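Local coordinates for anopheles Plasmodium-responsive Leucine-rich repeat protein 1B (Anopheles gambiae, PDB 4XGO) that probably takes part in the mosquito's response to Plasmodium, possibly together with LRIM1, this chain being its leucine-rich repeat domain, at residues M8-T11 / P12-S16; H133-L136 / A137-P140; P63-V66 / F67-V70; E108-E111 / D112-Q116. All coordinates share one frame; numbering follows the deposited sequence.

In the fold
Along the chain the order is interaction 1, interaction 3, interaction 4, interaction 2. Interaction 1 joins strand 8-10 to helix 12-23 at the N-terminal end, where the strand pairs with one from the second subunit; its centre lies about 31 Å from that of interaction 3 and about 37 Å from those of interactions 2 and 4. The other three occupy loops between successive strands of the leucine-rich repeat solenoid. Interactions 3 and 4 lie with centres about 16 Å apart and do not touch, whereas interactions 4 and 2, in adjacent loops, have centres about 8 Å apart and meet through His133 and Asp112. Three contacts are thus local turns within loops; interaction 1 caps a helix at the subunit interface.

Interaction 1 (M8-T11 / P12-S16)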
ATOM      1  N   MET A   8      19.562   2.875  -2.212  1.00 24.08           N
ATOM      2  CA  MET A   8      20.826   3.604  -2.086  1.00 22.90           C
ATOM      3  C   MET A   8      21.225   3.774  -0.631  1.00 21.74           C
ATOM      4  O   MET A   8      20.380   3.741   0.274  1.00 19.23           O
ATOM      5  CB  MET A   8      20.742   4.964  -2.777  1.00 23.06           C
ATOM      6  CG  MET A   8      19.918   6.036  -2.071  1.00 23.49           C
ATOM      7  SD  MET A   8      20.071   7.685  -2.817  1.00 25.58           S
ATOM      8  CE  MET A   8      21.495   8.302  -1.961  1.00 26.12           C
ATOM      9  N   HIS A   9      22.534   3.908  -0.415  1.00 21.09           N
ATOM     10  CA  HIS A   9      23.093   4.262   0.887  1.00 21.10           C
ATOM     11  C   HIS A   9      23.343   5.769   0.861  1.00 19.62           C
ATOM     12  O   HIS A   9      23.925   6.288  -0.112  1.00 20.20           O
ATOM     13  CB  HIS A   9      24.434   3.529   1.137  1.00 22.61           C
ATOM     14  CG  HIS A   9      24.287   2.095   1.556  1.00 24.14           C
ATOM     15  ND1 HIS A   9      25.124   1.510   2.486  1.00 26.07           N
ATOM     16  CD2 HIS A   9      23.413   1.129   1.179  1.00 24.72           C
ATOM     17  CE1 HIS A   9      24.767   0.249   2.665  1.00 25.97           C
ATOM     18  NE2 HIS A   9      23.736  -0.008   1.879  1.00 25.36           N
ATOM     19  N   LEU A  10      22.895   6.482   1.885  1.00 18.30           N
ATOM     20  CA  LEU A  10      23.166   7.895   2.006  1.00 18.64           C
ATOM     21  C   LEU A  10      24.453   8.099   2.801  1.00 19.54           C
ATOM     22  O   LEU A  10      24.483   7.927   4.022  1.00 19.55           O
ATOM     23  CB  LEU A  10      22.022   8.640   2.674  1.00 18.59           C
ATOM     24  CG  LEU A  10      22.105  10.163   2.520  1.00 19.04           C
ATOM     25  CD1 LEU A  10      21.863  10.563   1.079  1.00 19.01           C
ATOM     26  CD2 LEU A  10      21.106  10.849   3.442  1.00 19.35           C
ATOM     27  N   THR A  11      25.505   8.480   2.081  1.00 20.52           N
ATOM     28  CA  THR A  11      26.846   8.652   2.651  1.00 22.01           C
ATOM     29  C   THR A  11      27.299  10.074   2.345  1.00 22.39           C
ATOM     30  O   THR A  11      26.667  10.771   1.544  1.00 20.90           O
ATOM     31  CB  THR A  11      27.825   7.598   2.072  1.00 22.94           C
ATOM     32  OG1 THR A  11      28.226   7.938   0.730  1.00 24.18           O
ATOM     33  CG2 THR A  11      27.193   6.228   2.067  1.00 22.87           C
ATOM     34  N   PRO A  12      28.374  10.559   2.998  1.00 23.17           N
ATOM     35  CA  PRO A  12      28.827  11.858   2.555  1.00 23.56           C
ATOM     36  C   PRO A  12      29.093  11.947   1.046  1.00 22.72           C
ATOM     37  O   PRO A  12      28.820  12.973   0.467  1.00 22.53           O
ATOM     38  CB  PRO A  12      30.106  12.081   3.379  1.00 24.90           C
ATOM     39  CG  PRO A  12      29.831  11.320   4.634  1.00 25.07           C
ATOM     40  CD  PRO A  12      29.138  10.087   4.172  1.00 24.46           C
ATOM     41  N   PHE A  13      29.587  10.877   0.432  1.00 22.67           N
ATOM     42  CA  PHE A  13      29.812  10.842  -1.007  1.00 23.14           C
ATOM     43  C   PHE A  13      28.480  10.932  -1.771  1.00 21.49           C
ATOM     44  O   PHE A  13      28.304  11.812  -2.611  1.00 20.57           O
ATOM     45  CB  PHE A  13      30.575   9.588  -1.428  1.00 24.82           C
ATOM     46  CG  PHE A  13      30.833   9.498  -2.913  1.00 26.85           C
ATOM     47  CD1 PHE A  13      31.952  10.128  -3.468  1.00 29.14           C
ATOM     48  CD2 PHE A  13      29.964   8.797  -3.763  1.00 28.01           C
ATOM     49  CE1 PHE A  13      32.202  10.060  -4.829  1.00 29.52           C
ATOM     50  CE2 PHE A  13      30.217   8.734  -5.129  1.00 29.17           C
ATOM     51  CZ  PHE A  13      31.344   9.377  -5.655  1.00 28.56           C
ATOM     52  N   THR A  14      27.529  10.059  -1.462  1.00 20.13           N
ATOM     53  CA  THR A  14      26.307  10.058  -2.245  1.00 19.10           C
ATOM     54  C   THR A  14      25.503  11.343  -2.012  1.00 18.90           C
ATOM     55  O   THR A  14      24.863  11.859  -2.951  1.00 19.14           O
ATOM     56  CB  THR A  14      25.443   8.811  -2.006  1.00 18.62           C
ATOM     57  OG1 THR A  14      25.050   8.744  -0.629  1.00 18.31           O
ATOM     58  CG2 THR A  14      26.215   7.549  -2.374  1.00 18.98           C
ATOM     59  N   LEU A  15      25.533  11.879  -0.790  1.00 18.87           N
ATOM     60  CA  LEU A  15      24.853  13.145  -0.543  1.00 19.25           C
ATOM     61  C   LEU A  15      25.550  14.294  -1.287  1.00 19.70           C
ATOM     62  O   LEU A  15      24.885  15.173  -1.843  1.00 19.12           O
ATOM     63  CB  LEU A  15      24.698  13.434   0.952  1.00 20.08           C
ATOM     64  CG  LEU A  15      23.988  14.759   1.289  1.00 20.99           C
ATOM     65  CD1 LEU A  15      22.611  14.858   0.647  1.00 20.90           C
ATOM     66  CD2 LEU A  15      23.883  15.004   2.789  1.00 22.23           C
ATOM     67  N   SER A  16      26.888  14.271  -1.329  1.00 20.43           N
ATOM     68  CA  SER A  16      27.644  15.285  -2.077  0.50 21.08           C
ATOM     69  C   SER A  16      27.252  15.266  -3.551  1.00 20.75           C
ATOM     70  O   SER A  16      27.013  16.329  -4.154  1.00 21.49           O
ATOM     71  CB  SER A  16      29.157  15.062  -1.939  0.50 21.65           C
ATOM     72  OG  SER A  16      29.892  16.101  -2.571  0.50 22.01           O
TER
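Thr14 folds its side chain back over the backbone of residues 9 to 11, with its hydroxyl lodged between His9 O, on strand 8-10, and Thr11 N, just past its end. Thr14 OG1 donates to His9 O at 2.8 Å, lying in the carbonyl plane on a lone pair, and accepts from Thr11 N in an almost straight bond (172°), also of 2.8 Å. With chi1 at 61°, OG1 sits between the backbone N and carbonyl carbon of Thr14, which turns it back toward His9 O and Thr11 N. Thr11 returns the grip: its OG1, similarly placed by a chi1 of 76°, accepts from Thr14 N at 3.1 Å. The first helical bond follows at once, Leu15 N reaching Thr11 O at 2.8 Å. On the apolar side, CD1 of Leu10 rests 4.0 Å from CB of Leu15, and the bent chain of Met8 brings CE to 3.8 Å from Thr14 OG1. Outside the contact, Met8 to Leu10 pair in parallel with a strand of the second subunit, and Leu15 packs on Ala42 of that subunit. The reciprocal threonine bonds make up a capping box, with Thr11 as the N-cap of helix 12-23.

Interaction 2 (H133-L136 / A137-P140)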
ATOM      1  N   HIS A 133      -4.376  -1.609 -22.587  1.00 16.75           N
ATOM      2  CA  HIS A 133      -3.714  -1.465 -23.852  1.00 17.81           C
ATOM      3  C   HIS A 133      -2.389  -0.735 -23.686  1.00 17.52           C
ATOM      4  O   HIS A 133      -2.354   0.361 -23.138  1.00 17.06           O
ATOM      5  CB  HIS A 133      -4.584  -0.647 -24.812  1.00 18.74           C
ATOM      6  CG  HIS A 133      -3.950  -0.433 -26.147  1.00 19.75           C
ATOM      7  ND1 HIS A 133      -3.997  -1.383 -27.149  1.00 21.11           N
ATOM      8  CD2 HIS A 133      -3.207   0.588 -26.630  1.00 19.99           C
ATOM      9  CE1 HIS A 133      -3.347  -0.930 -28.209  1.00 21.70           C
ATOM     10  NE2 HIS A 133      -2.851   0.256 -27.916  1.00 21.07           N
ATOM     11  N   VAL A 134      -1.324  -1.364 -24.167  1.00 17.89           N
ATOM     12  CA  VAL A 134      -0.057  -0.712 -24.409  1.00 18.86           C
ATOM     13  C   VAL A 134       0.702  -1.525 -25.459  1.00 19.79           C
ATOM     14  O   VAL A 134       1.009  -2.700 -25.230  1.00 20.53           O
ATOM     15  CB  VAL A 134       0.789  -0.501 -23.134  1.00 18.28           C
ATOM     16  CG1 VAL A 134       1.015  -1.798 -22.373  1.00 18.20           C
ATOM     17  CG2 VAL A 134       2.103   0.173 -23.501  1.00 18.26           C
ATOM     18  N   ASP A 135       0.971  -0.914 -26.609  1.00 20.77           N
ATOM     19  CA  ASP A 135       1.696  -1.603 -27.684  1.00 21.35           C
ATOM     20  C   ASP A 135       3.192  -1.347 -27.548  1.00 20.51           C
ATOM     21  O   ASP A 135       3.743  -0.404 -28.142  1.00 20.40           O
ATOM     22  CB  ASP A 135       1.203  -1.181 -29.077  1.00 22.84           C
ATOM     23  CG  ASP A 135       1.822  -2.029 -30.194  1.00 25.01           C
ATOM     24  OD1 ASP A 135       2.793  -2.761 -29.926  1.00 24.36           O
ATOM     25  OD2 ASP A 135       1.329  -1.978 -31.350  1.00 27.15           O
ATOM     26  N   LEU A 136       3.845  -2.188 -26.743  1.00 19.69           N
ATOM     27  CA  LEU A 136       5.275  -2.052 -26.486  1.00 19.65           C
ATOM     28  C   LEU A 136       6.111  -2.316 -27.731  1.00 20.44           C
ATOM     29  O   LEU A 136       7.220  -1.802 -27.855  1.00 20.27           O
ATOM     30  CB  LEU A 136       5.720  -3.019 -25.369  1.00 19.02           C
ATOM     31  CG  LEU A 136       5.014  -2.890 -24.023  1.00 18.26           C
ATOM     32  CD1 LEU A 136       5.274  -4.133 -23.161  1.00 17.84           C
ATOM     33  CD2 LEU A 136       5.461  -1.608 -23.326  1.00 17.62           C
ATOM     34  N   ALA A 137       5.562  -3.101 -28.656  1.00 21.66           N
ATOM     35  CA  ALA A 137       6.276  -3.509 -29.871  1.00 23.52           C
ATOM     36  C   ALA A 137       6.593  -2.339 -30.800  1.00 25.19           C
ATOM     37  O   ALA A 137       7.474  -2.430 -31.644  1.00 25.88           O
ATOM     38  CB  ALA A 137       5.481  -4.577 -30.611  1.00 23.88           C
ATOM     39  N   LEU A 138       5.883  -1.232 -30.622  1.00 27.77           N
ATOM     40  CA  LEU A 138       6.180   0.013 -31.318  1.00 29.67           C
ATOM     41  C   LEU A 138       7.451   0.714 -30.862  1.00 29.86           C
ATOM     42  O   LEU A 138       7.908   1.641 -31.533  1.00 33.26           O
ATOM     43  CB  LEU A 138       5.015   0.987 -31.135  1.00 31.77           C
ATOM     44  CG  LEU A 138       3.809   0.679 -32.003  1.00 33.80           C
ATOM     45  CD1 LEU A 138       2.649   1.599 -31.634  1.00 33.82           C
ATOM     46  CD2 LEU A 138       4.182   0.816 -33.480  1.00 34.79           C
ATOM     47  N   ILE A 139       8.025   0.294 -29.733  1.00 26.54           N
ATOM     48  CA  ILE A 139       9.133   0.991 -29.107  1.00 24.66           C
ATOM     49  C   ILE A 139      10.384   0.094 -29.117  1.00 23.86           C
ATOM     50  O   ILE A 139      10.725  -0.524 -28.094  1.00 21.75           O
ATOM     51  CB  ILE A 139       8.755   1.377 -27.661  1.00 24.91           C
ATOM     52  CG1 ILE A 139       7.321   1.927 -27.588  1.00 24.94           C
ATOM     53  CG2 ILE A 139       9.759   2.360 -27.065  1.00 24.52           C
ATOM     54  CD1 ILE A 139       6.743   1.880 -26.194  1.00 24.87           C
ATOM     55  N   PRO A 140      11.089   0.019 -30.262  1.00 22.20           N
ATOM     56  CA  PRO A 140      12.214  -0.912 -30.403  1.00 21.58           C
ATOM     57  C   PRO A 140      13.470  -0.610 -29.575  1.00 20.36           C
ATOM     58  O   PRO A 140      14.342  -1.480 -29.440  1.00 19.60           O
ATOM     59  CB  PRO A 140      12.502  -0.896 -31.920  1.00 23.07           C
ATOM     60  CG  PRO A 140      11.954   0.381 -32.397  1.00 23.22           C
ATOM     61  CD  PRO A 140      10.789   0.718 -31.535  1.00 22.95           C
TER
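Asp135 reaches forward over the residues that follow it, its carboxylate meeting Ala137 with one oxygen and Leu138 with the other. The chi1 of -172° sets CG beside the carbonyl carbon of Asp135, on the side where the chain bends into a short 3-10 turn. Asp135 OD1 accepts a weak, strongly bent bond from Ala137 N (3.1 Å, 123° at the hydrogen) and also touches the methyl of that residue, 3.3 Å from CB. Asp135 OD2 lies against the Leu138 side chain, 3.7 Å from its CG, the two side chains crossing at about a right angle. Asp135 O adds a second weak bond, from Leu138 N at 3.4 Å. Leu136 takes part chiefly through its backbone, since its CB leaves away from the turn. Leu136 O accepts from Ile139 N at 2.9 Å, with the donor standing 48° above the carbonyl plane, a skewed approach imposed by the tight turn. CB of Ile139 rests 3.5 Å from Leu136 O. Beyond the turn, Asp135 and Ala137 pack on Ala156 of strand 154-156, while Ile139 touches Phe115. The chemistry is that of several modest bonds acting together: the Ala137 amide would tend to favour a charged carboxylate, though so bent a bond probably contributes little, and the Leu136 to Ile139 bond is the firm one.

Interaction 3 (P63-V66 / F67-V70); sequences PPHV and FQNV
The Phe67 ring carries Val66 CG1 over one face: the methyl stands 3.6 Å from the ring centroid and only 2° off the normal, a CH-pi contact centred on the ring. Val66 offers this branch because a chi1 of 68° swings CG1 between its backbone N and carbonyl carbon, alongside the following residue. The His65 ring and the Gln68 amide make a looser pair: they lie side by side, pointing the same way with planes 35° apart, and Gln68 OE1 comes 3.6 Å from His65 CB. In the backbone, Gln68 N donates to His65 O at 3.2 Å, the donor rising well above the carbonyl plane. The preceding type I turn is closed by Val66 N donating to Pro63 O. Two waters bridge the turn: one accepts from Phe67 N at 2.8 Å and lies within donating distance of Pro64 O, and the other links Val66 O, 2.6 Å away, to Asn69 ND2. The loop runs between strands 51-53 and 75-77 of the solenoid. Gln68 NE2 bonds Asn93 OD1 in the following loop, against which Phe67 also packs at Ile90 and Thr94, while Asn69 O takes a bond from His47 ND1 on the preceding side.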
ATOM      1  N   PRO A  63      -0.633  18.572 -17.995  1.00 21.06           N
ATOM      2  CA  PRO A  63      -0.916  19.389 -19.185  1.00 21.72           C
ATOM      3  C   PRO A  63      -0.142  18.861 -20.400  1.00 21.70           C
ATOM      4  O   PRO A  63       1.001  18.455 -20.259  1.00 20.66           O
ATOM      5  CB  PRO A  63      -0.430  20.786 -18.787  1.00 22.14           C
ATOM      6  CG  PRO A  63      -0.249  20.751 -17.309  1.00 22.08           C
ATOM      7  CD  PRO A  63       0.060  19.337 -16.944  1.00 20.93           C
ATOM      8  N   PRO A  64      -0.756  18.862 -21.598  1.00 23.03           N
ATOM      9  CA  PRO A  64      -0.107  18.207 -22.751  1.00 22.75           C
ATOM     10  C   PRO A  64       1.271  18.763 -23.117  1.00 22.54           C
ATOM     11  O   PRO A  64       2.121  18.006 -23.606  1.00 22.22           O
ATOM     12  CB  PRO A  64      -1.097  18.413 -23.912  1.00 24.39           C
ATOM     13  CG  PRO A  64      -2.303  19.070 -23.344  1.00 24.86           C
ATOM     14  CD  PRO A  64      -2.114  19.351 -21.890  1.00 23.77           C
ATOM     15  N   HIS A  65       1.487  20.062 -22.912  1.00 22.46           N
ATOM     16  CA  HIS A  65       2.755  20.696 -23.298  1.00 23.13           C
ATOM     17  C   HIS A  65       3.671  21.010 -22.102  1.00 21.93           C
ATOM     18  O   HIS A  65       4.627  21.769 -22.217  1.00 21.27           O
ATOM     19  CB  HIS A  65       2.480  21.967 -24.122  1.00 25.02           C
ATOM     20  CG  HIS A  65       1.630  21.729 -25.335  1.00 27.13           C
ATOM     21  ND1 HIS A  65       1.964  20.817 -26.314  1.00 28.51           N
ATOM     22  CD2 HIS A  65       0.458  22.279 -25.723  1.00 28.81           C
ATOM     23  CE1 HIS A  65       1.045  20.831 -27.262  1.00 29.19           C
ATOM     24  NE2 HIS A  65       0.114  21.700 -26.920  1.00 29.85           N
ATOM     25  N   VAL A  66       3.409  20.395 -20.950  1.00 21.09           N
ATOM     26  CA  VAL A  66       4.196  20.694 -19.752  1.00 20.45           C
ATOM     27  C   VAL A  66       5.700  20.420 -19.933  1.00 20.14           C
ATOM     28  O   VAL A  66       6.518  21.129 -19.345  1.00 19.64           O
ATOM     29  CB  VAL A  66       3.656  19.957 -18.513  1.00 20.07           C
ATOM     30  CG1 VAL A  66       3.884  18.453 -18.636  1.00 19.41           C
ATOM     31  CG2 VAL A  66       4.282  20.497 -17.229  1.00 19.92           C
ATOM     32  N   PHE A  67       6.064  19.434 -20.761  1.00 20.30           N
ATOM     33  CA  PHE A  67       7.472  19.057 -20.927  1.00 20.48           C
ATOM     34  C   PHE A  67       8.197  19.728 -22.101  1.00 22.16           C
ATOM     35  O   PHE A  67       9.392  19.483 -22.323  1.00 22.28           O
ATOM     36  CB  PHE A  67       7.640  17.524 -20.967  1.00 19.95           C
ATOM     37  CG  PHE A  67       7.128  16.821 -19.730  1.00 18.98           C
ATOM     38  CD1 PHE A  67       7.483  17.266 -18.453  1.00 18.69           C
ATOM     39  CD2 PHE A  67       6.271  15.724 -19.831  1.00 18.46           C
ATOM     40  CE1 PHE A  67       6.992  16.643 -17.313  1.00 18.55           C
ATOM     41  CE2 PHE A  67       5.783  15.097 -18.693  1.00 18.20           C
ATOM     42  CZ  PHE A  67       6.151  15.543 -17.429  1.00 18.11           C
ATOM     43  N   GLN A  68       7.498  20.594 -22.832  1.00 23.67           N
ATOM     44  CA  GLN A  68       8.146  21.405 -23.857  1.00 25.33           C
ATOM     45  C   GLN A  68       9.273  22.253 -23.273  1.00 24.63           C
ATOM     46  O   GLN A  68      10.263  22.522 -23.951  1.00 25.70           O
ATOM     47  CB  GLN A  68       7.138  22.319 -24.533  1.00 27.31           C
ATOM     48  CG  GLN A  68       6.100  21.575 -25.321  1.00 29.90           C
ATOM     49  CD  GLN A  68       5.504  22.453 -26.399  1.00 31.87           C
ATOM     50  OE1 GLN A  68       5.054  23.564 -26.122  1.00 33.92           O
ATOM     51  NE2 GLN A  68       5.536  21.977 -27.632  1.00 33.73           N
ATOM     52  N   ASN A  69       9.130  22.654 -22.011  1.00 23.92           N
ATOM     53  CA  ASN A  69      10.146  23.450 -21.335  1.00 23.64           C
ATOM     54  C   ASN A  69      11.346  22.663 -20.822  1.00 22.59           C
ATOM     55  O   ASN A  69      12.321  23.275 -20.363  1.00 21.20           O
ATOM     56  CB  ASN A  69       9.526  24.211 -20.162  1.00 24.34           C
ATOM     57  CG  ASN A  69       8.668  25.380 -20.610  1.00 25.97           C
ATOM     58  OD1 ASN A  69       9.068  26.163 -21.481  1.00 25.89           O
ATOM     59  ND2 ASN A  69       7.493  25.523 -19.997  1.00 26.65           N
ATOM     60  N   VAL A  70      11.287  21.325 -20.888  1.00 22.02           N
ATOM     61  CA  VAL A  70      12.411  20.496 -20.442  1.00 20.97           C
ATOM     62  C   VAL A  70      12.932  19.563 -21.555  1.00 20.98           C
ATOM     63  O   VAL A  70      12.889  18.328 -21.432  1.00 20.11           O
ATOM     64  CB  VAL A  70      12.091  19.740 -19.120  1.00 20.85           C
ATOM     65  CG1 VAL A  70      12.003  20.718 -17.958  1.00 21.08           C
ATOM     66  CG2 VAL A  70      10.799  18.931 -19.213  1.00 20.35           C
TER
HETATM   67  O   HOH W   1       4.676  17.880 -22.666  1.00 18.82           O
HETATM   68  O   HOH W   2       6.573  23.492 -18.214  1.00 19.50           O

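Interaction 4 (E108-E111 / D112-Q116); sequences ERIE and DDTFQ
Asp112 follows Glu111 into the turn and is tied back to residues 108-111 by water: one molecule accepts from Asp112 N at 2.8 Å and donates to Glu111 OE1, while another donates to both Asp112 OD1 and Ile110 O. Asp112 OD1 has a stronger partner in His133 NE2 of the next loop. The Glu111 carboxylate is itself held by Arg109, whose NE and NH2 grip its two oxygens side-on, with NH2 to OE1 at 2.8 Å in a salt bridge. Asp113 stays at the margin, its OD1 4.0 Å from Glu111 CB. Two type I turns, Glu111 to Thr114 and then Asp113 to Gln116, overlap here, carrying the chain between strands 99-101 and 123-125 of the leucine-rich repeat solenoid. Thr114 is the hub. Thr114 OG1 donates to Glu111 O at 2.7 Å and Thr114 N to the same oxygen at 3.1 Å, both from one face of the carbonyl plane. A chi1 of -60° keeps Thr114 OG1 beside its backbone N, where the hydroxyl can share the oxygen that the turn already binds. A water donating to OG1 accepts from Glu111 N. Ile110 CG2 lies 3.6 Å from Thr114 OG1, the two side chains crossing at about a right angle. Phe115 then brings CE2 to 3.8 Å from Ile110 CG2, while Thr114 CG2 sits over the centre of one ring face.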
ATOM      1  N   GLU A 108      -5.234   3.682 -17.687  1.00 16.81           N
ATOM      2  CA  GLU A 108      -6.119   2.717 -18.373  1.00 17.64           C
ATOM      3  C   GLU A 108      -5.539   2.323 -19.724  1.00 16.82           C
ATOM      4  O   GLU A 108      -5.637   1.173 -20.137  1.00 16.66           O
ATOM      5  CB  GLU A 108      -7.513   3.321 -18.535  1.00 20.16           C
ATOM      6  CG  GLU A 108      -8.110   3.768 -17.208  1.00 22.20           C
ATOM      7  CD  GLU A 108      -9.365   4.599 -17.348  1.00 26.10           C
ATOM      8  OE1 GLU A 108      -9.958   4.652 -18.458  1.00 29.86           O
ATOM      9  OE2 GLU A 108      -9.770   5.198 -16.326  1.00 28.97           O
ATOM     10  N   ARG A 109      -4.949   3.283 -20.431  1.00 16.67           N
ATOM     11  CA  ARG A 109      -4.379   3.030 -21.749  1.00 17.03           C
ATOM     12  C   ARG A 109      -3.137   3.868 -21.980  1.00 17.10           C
ATOM     13  O   ARG A 109      -3.030   4.955 -21.448  1.00 17.06           O
ATOM     14  CB  ARG A 109      -5.394   3.379 -22.841  1.00 18.37           C
ATOM     15  CG  ARG A 109      -6.621   2.489 -22.916  1.00 19.15           C
ATOM     16  CD  ARG A 109      -7.617   3.052 -23.935  1.00 20.50           C
ATOM     17  NE  ARG A 109      -6.987   3.231 -25.244  1.00 21.05           N
ATOM     18  CZ  ARG A 109      -6.896   2.308 -26.199  1.00 21.61           C
ATOM     19  NH1 ARG A 109      -7.425   1.108 -26.063  1.00 21.75           N
ATOM     20  NH2 ARG A 109      -6.290   2.614 -27.337  1.00 23.04           N
ATOM     21  N   ILE A 110      -2.221   3.336 -22.782  1.00 17.25           N
ATOM     22  CA  ILE A 110      -1.149   4.105 -23.408  1.00 17.86           C
ATOM     23  C   ILE A 110      -1.426   4.101 -24.890  1.00 18.70           C
ATOM     24  O   ILE A 110      -1.360   3.042 -25.521  1.00 18.97           O
ATOM     25  CB  ILE A 110       0.229   3.438 -23.227  1.00 17.92           C
ATOM     26  CG1 ILE A 110       0.578   3.274 -21.750  1.00 18.44           C
ATOM     27  CG2 ILE A 110       1.308   4.221 -23.973  1.00 18.04           C
ATOM     28  CD1 ILE A 110       0.706   4.550 -20.971  1.00 18.72           C
ATOM     29  N   GLU A 111      -1.718   5.268 -25.461  1.00 19.52           N
ATOM     30  CA  GLU A 111      -2.005   5.341 -26.902  1.00 20.39           C
ATOM     31  C   GLU A 111      -0.748   5.110 -27.734  1.00 20.25           C
ATOM     32  O   GLU A 111       0.371   5.381 -27.300  1.00 19.03           O
ATOM     33  CB  GLU A 111      -2.644   6.671 -27.284  1.00 21.72           C
ATOM     34  CG  GLU A 111      -3.901   7.017 -26.493  1.00 22.35           C
ATOM     35  CD  GLU A 111      -4.982   5.951 -26.561  1.00 22.92           C
ATOM     36  OE1 GLU A 111      -5.029   5.131 -27.522  1.00 23.68           O
ATOM     37  OE2 GLU A 111      -5.806   5.939 -25.639  1.00 23.03           O
ATOM     38  N   ASP A 112      -0.952   4.609 -28.945  1.00 20.60           N
ATOM     39  CA  ASP A 112       0.142   4.136 -29.780  1.00 21.44           C
ATOM     40  C   ASP A 112       1.173   5.204 -30.189  1.00 22.50           C
ATOM     41  O   ASP A 112       2.298   4.844 -30.492  1.00 23.02           O
ATOM     42  CB  ASP A 112      -0.398   3.418 -31.021  1.00 22.52           C
ATOM     43  CG  ASP A 112      -1.066   2.095 -30.696  1.00 22.59           C
ATOM     44  OD1 ASP A 112      -1.117   1.668 -29.507  1.00 21.55           O
ATOM     45  OD2 ASP A 112      -1.532   1.450 -31.662  1.00 23.16           O
ATOM     46  N   ASP A 113       0.805   6.488 -30.193  1.00 23.21           N
ATOM     47  CA  ASP A 113       1.763   7.557 -30.558  1.00 23.86           C
ATOM     48  C   ASP A 113       2.539   8.147 -29.356  1.00 21.70           C
ATOM     49  O   ASP A 113       3.387   9.020 -29.520  1.00 20.73           O
ATOM     50  CB  ASP A 113       1.089   8.651 -31.407  1.00 27.56           C
ATOM     51  CG  ASP A 113      -0.033   9.398 -30.680  1.00 30.56           C
ATOM     52  OD1 ASP A 113      -0.358   9.090 -29.512  1.00 32.97           O
ATOM     53  OD2 ASP A 113      -0.621  10.305 -31.324  1.00 36.57           O
ATOM     54  N   THR A 114       2.282   7.627 -28.157  1.00 20.09           N
ATOM     55  CA  THR A 114       2.830   8.205 -26.930  1.00 19.28           C
ATOM     56  C   THR A 114       4.360   8.289 -26.997  1.00 19.32           C
ATOM     57  O   THR A 114       4.953   9.321 -26.635  1.00 18.63           O
ATOM     58  CB  THR A 114       2.383   7.383 -25.698  1.00 19.07           C
ATOM     59  OG1 THR A 114       0.954   7.398 -25.619  1.00 19.86           O
ATOM     60  CG2 THR A 114       2.940   7.962 -24.415  1.00 18.56           C
ATOM     61  N   PHE A 115       4.990   7.228 -27.498  1.00 19.31           N
ATOM     62  CA  PHE A 115       6.452   7.117 -27.491  1.00 19.85           C
ATOM     63  C   PHE A 115       7.099   7.248 -28.876  1.00 21.92           C
ATOM     64  O   PHE A 115       8.212   6.758 -29.099  1.00 21.75           O
ATOM     65  CB  PHE A 115       6.842   5.799 -26.796  1.00 19.32           C
ATOM     66  CG  PHE A 115       6.411   5.734 -25.358  1.00 18.40           C
ATOM     67  CD1 PHE A 115       7.000   6.561 -24.403  1.00 18.40           C
ATOM     68  CD2 PHE A 115       5.422   4.849 -24.941  1.00 18.56           C
ATOM     69  CE1 PHE A 115       6.609   6.513 -23.079  1.00 17.72           C
ATOM     70  CE2 PHE A 115       5.027   4.803 -23.617  1.00 17.85           C
ATOM     71  CZ  PHE A 115       5.619   5.635 -22.685  1.00 17.92           C
ATOM     72  N   GLN A 116       6.426   7.940 -29.796  1.00 23.33           N
ATOM     73  CA  GLN A 116       6.952   8.125 -31.158  1.00 26.15           C
ATOM     74  C   GLN A 116       8.287   8.862 -31.197  1.00 24.96           C
ATOM     75  O   GLN A 116       9.185   8.459 -31.933  1.00 25.52           O
ATOM     76  CB  GLN A 116       5.950   8.868 -32.058  1.00 29.84           C
ATOM     77  CG  GLN A 116       6.571   9.337 -33.373  1.00 34.39           C
ATOM     78  CD  GLN A 116       5.549   9.769 -34.409  1.00 39.22           C
ATOM     79  OE1 GLN A 116       4.587  10.481 -34.093  1.00 43.61           O
ATOM     80  NE2 GLN A 116       5.764   9.362 -35.659  1.00 41.37           N
TER
HETATM   81  O   HOH W   3       0.323   1.865 -27.108  1.00 16.37           O
HETATM   82  O   HOH W   4      -1.432   7.783 -23.931  1.00 21.33           O
HETATM   83  O   HOH W   5      -3.618   4.161 -29.722  1.00 21.94           O